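Local coordinates for GTPase activator-like protein (Chaetomium thermophilum, PDB 6SSH), which probably stimulates GTP hydrolysis by a small GTPase through its TSC2-type GAP domain, the part of the longer protein seen here, at residues V107-G112 / V130-P135; G6-K11 / T18-N23. All coordinates share one frame; numbering follows the deposited sequence. Where two conformers were deposited one is given.

Interaction 1: residues V107-G112 / V130-P135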
# COMPACT_ATOMS: atom_id res chain seq x y z
N VAL A 107 -3.30 -2.10 -2.05
CA VAL A 107 -3.85 -3.24 -1.35
C VAL A 107 -3.38 -4.52 -2.00
O VAL A 107 -3.60 -4.69 -3.23
CB VAL A 107 -5.39 -3.19 -1.39
CG1 VAL A 107 -6.01 -4.41 -0.71
CG2 VAL A 107 -5.90 -1.94 -0.70
N TRP A 108 -2.68 -5.38 -1.32
CA TRP A 108 -2.30 -6.70 -1.82
C TRP A 108 -3.38 -7.66 -1.35
O TRP A 108 -3.43 -8.04 -0.17
CB TRP A 108 -0.91 -7.08 -1.34
CG TRP A 108 -0.46 -8.37 -2.01
CD1 TRP A 108 -0.94 -9.62 -1.82
CD2 TRP A 108 0.55 -8.49 -3.05
NE1 TRP A 108 -0.30 -10.53 -2.65
CE2 TRP A 108 0.65 -9.84 -3.38
CE3 TRP A 108 1.40 -7.58 -3.65
CZ2 TRP A 108 1.54 -10.31 -4.36
CZ3 TRP A 108 2.30 -8.03 -4.61
CH2 TRP A 108 2.35 -9.39 -4.96
N ASN A 109 -4.32 -7.98 -2.23
CA ASN A 109 -5.49 -8.74 -1.88
C ASN A 109 -5.27 -10.24 -2.04
O ASN A 109 -5.53 -10.81 -3.10
CB ASN A 109 -6.68 -8.28 -2.68
CG ASN A 109 -7.93 -9.06 -2.31
OD1 ASN A 109 -8.04 -9.60 -1.23
ND2 ASN A 109 -8.88 -9.13 -3.26
N ASP A 110 -4.79 -10.90 -1.00
CA ASP A 110 -4.71 -12.34 -0.94
C ASP A 110 -5.93 -12.95 -0.26
O ASP A 110 -5.90 -14.12 0.10
CB ASP A 110 -3.45 -12.80 -0.23
CG ASP A 110 -2.33 -13.16 -1.17
OD1 ASP A 110 -2.52 -13.10 -2.40
OD2 ASP A 110 -1.22 -13.45 -0.69
N SER A 111 -7.04 -12.23 -0.13
CA SER A 111 -8.16 -12.76 0.63
C SER A 111 -8.90 -13.91 -0.02
O SER A 111 -9.57 -14.64 0.66
CB SER A 111 -9.20 -11.69 0.90
OG SER A 111 -9.90 -11.32 -0.26
N GLY A 112 -8.82 -13.98 -1.35
CA GLY A 112 -9.62 -14.94 -2.12
C GLY A 112 -11.01 -14.42 -2.43
O GLY A 112 -11.83 -15.14 -3.02
N VAL A 130 -5.45 -2.00 -6.27
CA VAL A 130 -5.68 -3.35 -5.76
C VAL A 130 -4.92 -4.38 -6.59
O VAL A 130 -5.12 -4.45 -7.82
CB VAL A 130 -7.14 -3.69 -5.72
CG1 VAL A 130 -7.32 -5.01 -5.09
CG2 VAL A 130 -7.95 -2.61 -5.00
N ILE A 131 -4.05 -5.14 -5.99
CA ILE A 131 -3.20 -6.18 -6.59
C ILE A 131 -3.81 -7.51 -6.19
O ILE A 131 -3.90 -7.79 -5.01
CB ILE A 131 -1.76 -6.12 -6.09
CG1 ILE A 131 -1.13 -4.79 -6.45
CG2 ILE A 131 -0.95 -7.31 -6.62
CD1 ILE A 131 0.16 -4.44 -5.69
N THR A 132 -4.20 -8.35 -7.13
CA THR A 132 -4.77 -9.65 -6.82
C THR A 132 -4.01 -10.70 -7.60
O THR A 132 -4.13 -10.72 -8.85
CB THR A 132 -6.25 -9.70 -7.21
OG1 THR A 132 -6.93 -8.59 -6.63
CG2 THR A 132 -6.90 -10.95 -6.71
N PRO A 133 -3.27 -11.59 -6.96
CA PRO A 133 -2.58 -12.67 -7.68
C PRO A 133 -3.56 -13.49 -8.51
O PRO A 133 -4.70 -13.73 -8.15
CB PRO A 133 -1.97 -13.50 -6.59
CG PRO A 133 -1.69 -12.45 -5.49
CD PRO A 133 -2.91 -11.57 -5.52
N THR A 134 -3.10 -13.93 -9.69
CA THR A 134 -3.87 -14.77 -10.60
C THR A 134 -3.00 -15.89 -11.11
O THR A 134 -1.80 -15.68 -11.33
CB THR A 134 -4.42 -13.96 -11.73
OG1 THR A 134 -5.17 -14.82 -12.59
CG2 THR A 134 -3.30 -13.35 -12.56
N PRO A 135 -3.60 -17.06 -11.36
CA PRO A 135 -2.87 -18.12 -12.07
C PRO A 135 -2.71 -17.86 -13.58
O PRO A 135 -1.92 -18.56 -14.23
CB PRO A 135 -3.75 -19.36 -11.83
CG PRO A 135 -5.15 -18.75 -11.82
CD PRO A 135 -5.00 -17.45 -11.08
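W108 and I131 meet across two neighbouring parallel strands, CG2 of I131 lying over the W108 indole. Two backbone bonds set the register: I131 N gives its hydrogen to V107 O at 2.8 Å, almost straight at 175°, and N109 N does the same to I131 O at 2.8 Å. V107 and V130 pair on one face of the sheet, W108 and I131 on the other. In the W108 side chain, followed from CB, chi1 -173° puts CG anti to the backbone N, beside the carbonyl carbon. Of its atoms, CD2 and CE3 start the contact with I131; CE3 lies 3.8 Å from I131 CG2 and is also near I131 CD1; CZ3 continues it, so that I131 CG2 makes a CH-pi contact over the six-membered ring, 16° off the normal. On the pyrrole side NE1 lies 3.7 Å from P133 CG, and CE2 and CZ2 reach the same carbon less closely. NE1 also gives a weak hydrogen bond to D110 OD1, 3.4 Å away, whose carboxylate carbon CG sits at the indole edge, in the ring plane. D110 OD1 in turn touches P133 CG, while OD2 bonds Y9 OH. Beyond the pairing, N109 CB packs on V130 CG1, and N109 OD1 takes two hydrogens from S111: OG at 2.7 Å, on a lone pair in the carbonyl plane, and the backbone N from above that plane. The second bond closes an Asx turn as the chain leaves the strand. L183 and V187 of helix 183-201 pack against the face bearing W108 and I131, and F115 against that of the two valines. The arrangement is that of adjacent parallel strands in the central mixed sheet of a Rap/Ran-GAP-type domain, with a helix packed on one face.

Interaction 2: residues G6-K11 / T18-N23; sequences GVIYIK and TEILAN
A buried strand-to-helix packing contact joins the end of strand 2-10 to the short helix 17-21 that follows it, with I20 on the apolar side and N23 on the polar one. I20 CG2 presses on I8 CG2 at 3.5 Å, tighter than usual for two carbons, and touches Y9 O as well. The other branch of I20, through CG1 and CD1, lies against I10, CG1 being 3.9 Å from I10 CG2; the two side chains are oblique to each other. N23 turns its amide back to the strand: chi1 -62° sets CG anti to the carbonyl carbon, and from the amide ND2 donates to Y9 O at 3.0 Å, a bent bond of 148°. That oxygen lies in the N23 amide plane, whereas ND2 stands above the Y9 carbonyl plane. Q14, in the connecting loop, accepts a further bond from ND2 and one from K11 N. Beside the exposed K11 a water bridges K11 NZ (2.7 Å) and N23 OD1 (2.8 Å). Strand 2-10 runs between strands 73-78 and 104-109, with I10 also touching V107, while L21 O of helix 17-21 is hydrogen-bonded to K95 NZ of helix 93-99.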
# COMPACT_ATOMS: atom_id res chain seq x y z
N GLY A 6 -0.17 4.26 1.48
CA GLY A 6 -0.30 3.06 2.28
C GLY A 6 -0.06 1.79 1.51
O GLY A 6 -0.22 1.77 0.24
N VAL A 7 0.33 0.72 2.16
CA VAL A 7 0.45 -0.58 1.56
C VAL A 7 -0.10 -1.56 2.55
O VAL A 7 0.42 -1.67 3.70
CB VAL A 7 1.89 -1.00 1.21
CG1 VAL A 7 1.88 -2.34 0.51
CG2 VAL A 7 2.58 0.07 0.36
N ILE A 8 -1.15 -2.26 2.17
CA ILE A 8 -1.93 -3.10 3.08
C ILE A 8 -2.06 -4.52 2.57
O ILE A 8 -2.63 -4.71 1.48
CB ILE A 8 -3.34 -2.55 3.27
CG1 ILE A 8 -3.33 -1.07 3.69
CG2 ILE A 8 -4.10 -3.40 4.29
CD1 ILE A 8 -4.67 -0.35 3.51
N TYR A 9 -1.56 -5.52 3.28
CA TYR A 9 -1.69 -6.93 2.93
C TYR A 9 -2.94 -7.52 3.54
O TYR A 9 -3.14 -7.43 4.76
CB TYR A 9 -0.47 -7.72 3.43
CG TYR A 9 -0.54 -9.18 3.05
CD1 TYR A 9 -0.22 -9.60 1.76
CD2 TYR A 9 -0.98 -10.15 3.93
CE1 TYR A 9 -0.33 -10.91 1.39
CE2 TYR A 9 -1.08 -11.48 3.56
CZ TYR A 9 -0.77 -11.89 2.28
OH TYR A 9 -0.89 -13.21 1.95
N ILE A 10 -3.76 -8.14 2.70
CA ILE A 10 -4.96 -8.87 3.13
C ILE A 10 -4.73 -10.36 3.00
O ILE A 10 -4.45 -10.84 1.90
CB ILE A 10 -6.21 -8.46 2.36
CG1 ILE A 10 -6.36 -6.94 2.33
CG2 ILE A 10 -7.39 -9.17 2.97
CD1 ILE A 10 -7.60 -6.46 1.59
N LYS A 11 -4.81 -11.09 4.11
CA LYS A 11 -4.56 -12.52 4.16
C LYS A 11 -5.80 -13.29 3.73
O LYS A 11 -6.92 -12.81 3.86
CB LYS A 11 -4.10 -12.92 5.59
CG LYS A 11 -3.55 -14.31 5.77
CD LYS A 11 -2.99 -14.51 7.23
CE LYS A 11 -3.86 -13.86 8.30
NZ LYS A 11 -3.72 -14.54 9.63
N THR A 18 -10.00 -4.44 10.98
CA THR A 18 -9.23 -4.62 12.19
C THR A 18 -8.32 -5.84 12.07
O THR A 18 -7.13 -5.78 12.35
CB THR A 18 -10.17 -4.67 13.41
OG1 THR A 18 -11.05 -3.54 13.33
CG2 THR A 18 -9.41 -4.61 14.70
N GLU A 19 -8.87 -6.95 11.59
CA GLU A 19 -8.04 -8.15 11.44
C GLU A 19 -6.95 -7.99 10.37
O GLU A 19 -5.83 -8.55 10.46
CB GLU A 19 -8.93 -9.36 11.18
CG GLU A 19 -9.62 -9.31 9.81
CD GLU A 19 -10.63 -10.43 9.58
OE1 GLU A 19 -10.58 -11.45 10.32
OE2 GLU A 19 -11.44 -10.25 8.63
N ILE A 20 -7.27 -7.25 9.32
CA ILE A 20 -6.27 -7.00 8.27
C ILE A 20 -5.09 -6.15 8.79
O ILE A 20 -3.92 -6.44 8.55
CB ILE A 20 -6.97 -6.29 7.06
CG1 ILE A 20 -7.95 -7.25 6.34
CG2 ILE A 20 -5.95 -5.72 6.07
CD1 ILE A 20 -8.91 -6.51 5.43
N LEU A 21 -5.42 -5.12 9.56
CA LEU A 21 -4.36 -4.25 10.07
C LEU A 21 -3.48 -5.02 11.02
O LEU A 21 -2.30 -4.68 11.14
CB LEU A 21 -4.98 -3.04 10.76
CG LEU A 21 -5.70 -2.02 9.84
CD1 LEU A 21 -6.36 -0.93 10.69
CD2 LEU A 21 -4.76 -1.41 8.82
N ALA A 22 -3.99 -6.01 11.70
CA ALA A 22 -3.19 -6.78 12.65
C ALA A 22 -2.06 -7.57 11.97
O ALA A 22 -1.13 -8.01 12.65
CB ALA A 22 -4.06 -7.69 13.47
N ASN A 23 -2.15 -7.84 10.67
CA ASN A 23 -1.15 -8.65 10.02
C ASN A 23 0.24 -8.04 10.16
O ASN A 23 0.40 -6.83 10.07
CB ASN A 23 -1.45 -8.80 8.52
CG ASN A 23 -2.76 -9.50 8.25
OD1 ASN A 23 -3.22 -10.32 9.02
ND2 ASN A 23 -3.35 -9.22 7.10
O HOH W 1 -2.38 -12.40 10.64

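How the interactions relate
Strand 2-10 of interaction 2 lies beside strand 104-109 of interaction 1, so both contacts share one sheet and both are largely buried. Interaction 1 is pairing within the sheet, governed by backbone bonds and an aromatic surface; interaction 2 instead brings a helix against a strand, with branched aliphatic chains and one amide-to-backbone bond. They touch directly: W108 N is 2.9 Å from I8 O, a probable hydrogen bond, and Y9 CE1 comes 3.5 Å from W108 CD1. V107 CG1 packs on I10 CD1. Each has an exposed margin, at P133 in 107-112/130-135 and at K11 in 6-11/18-23.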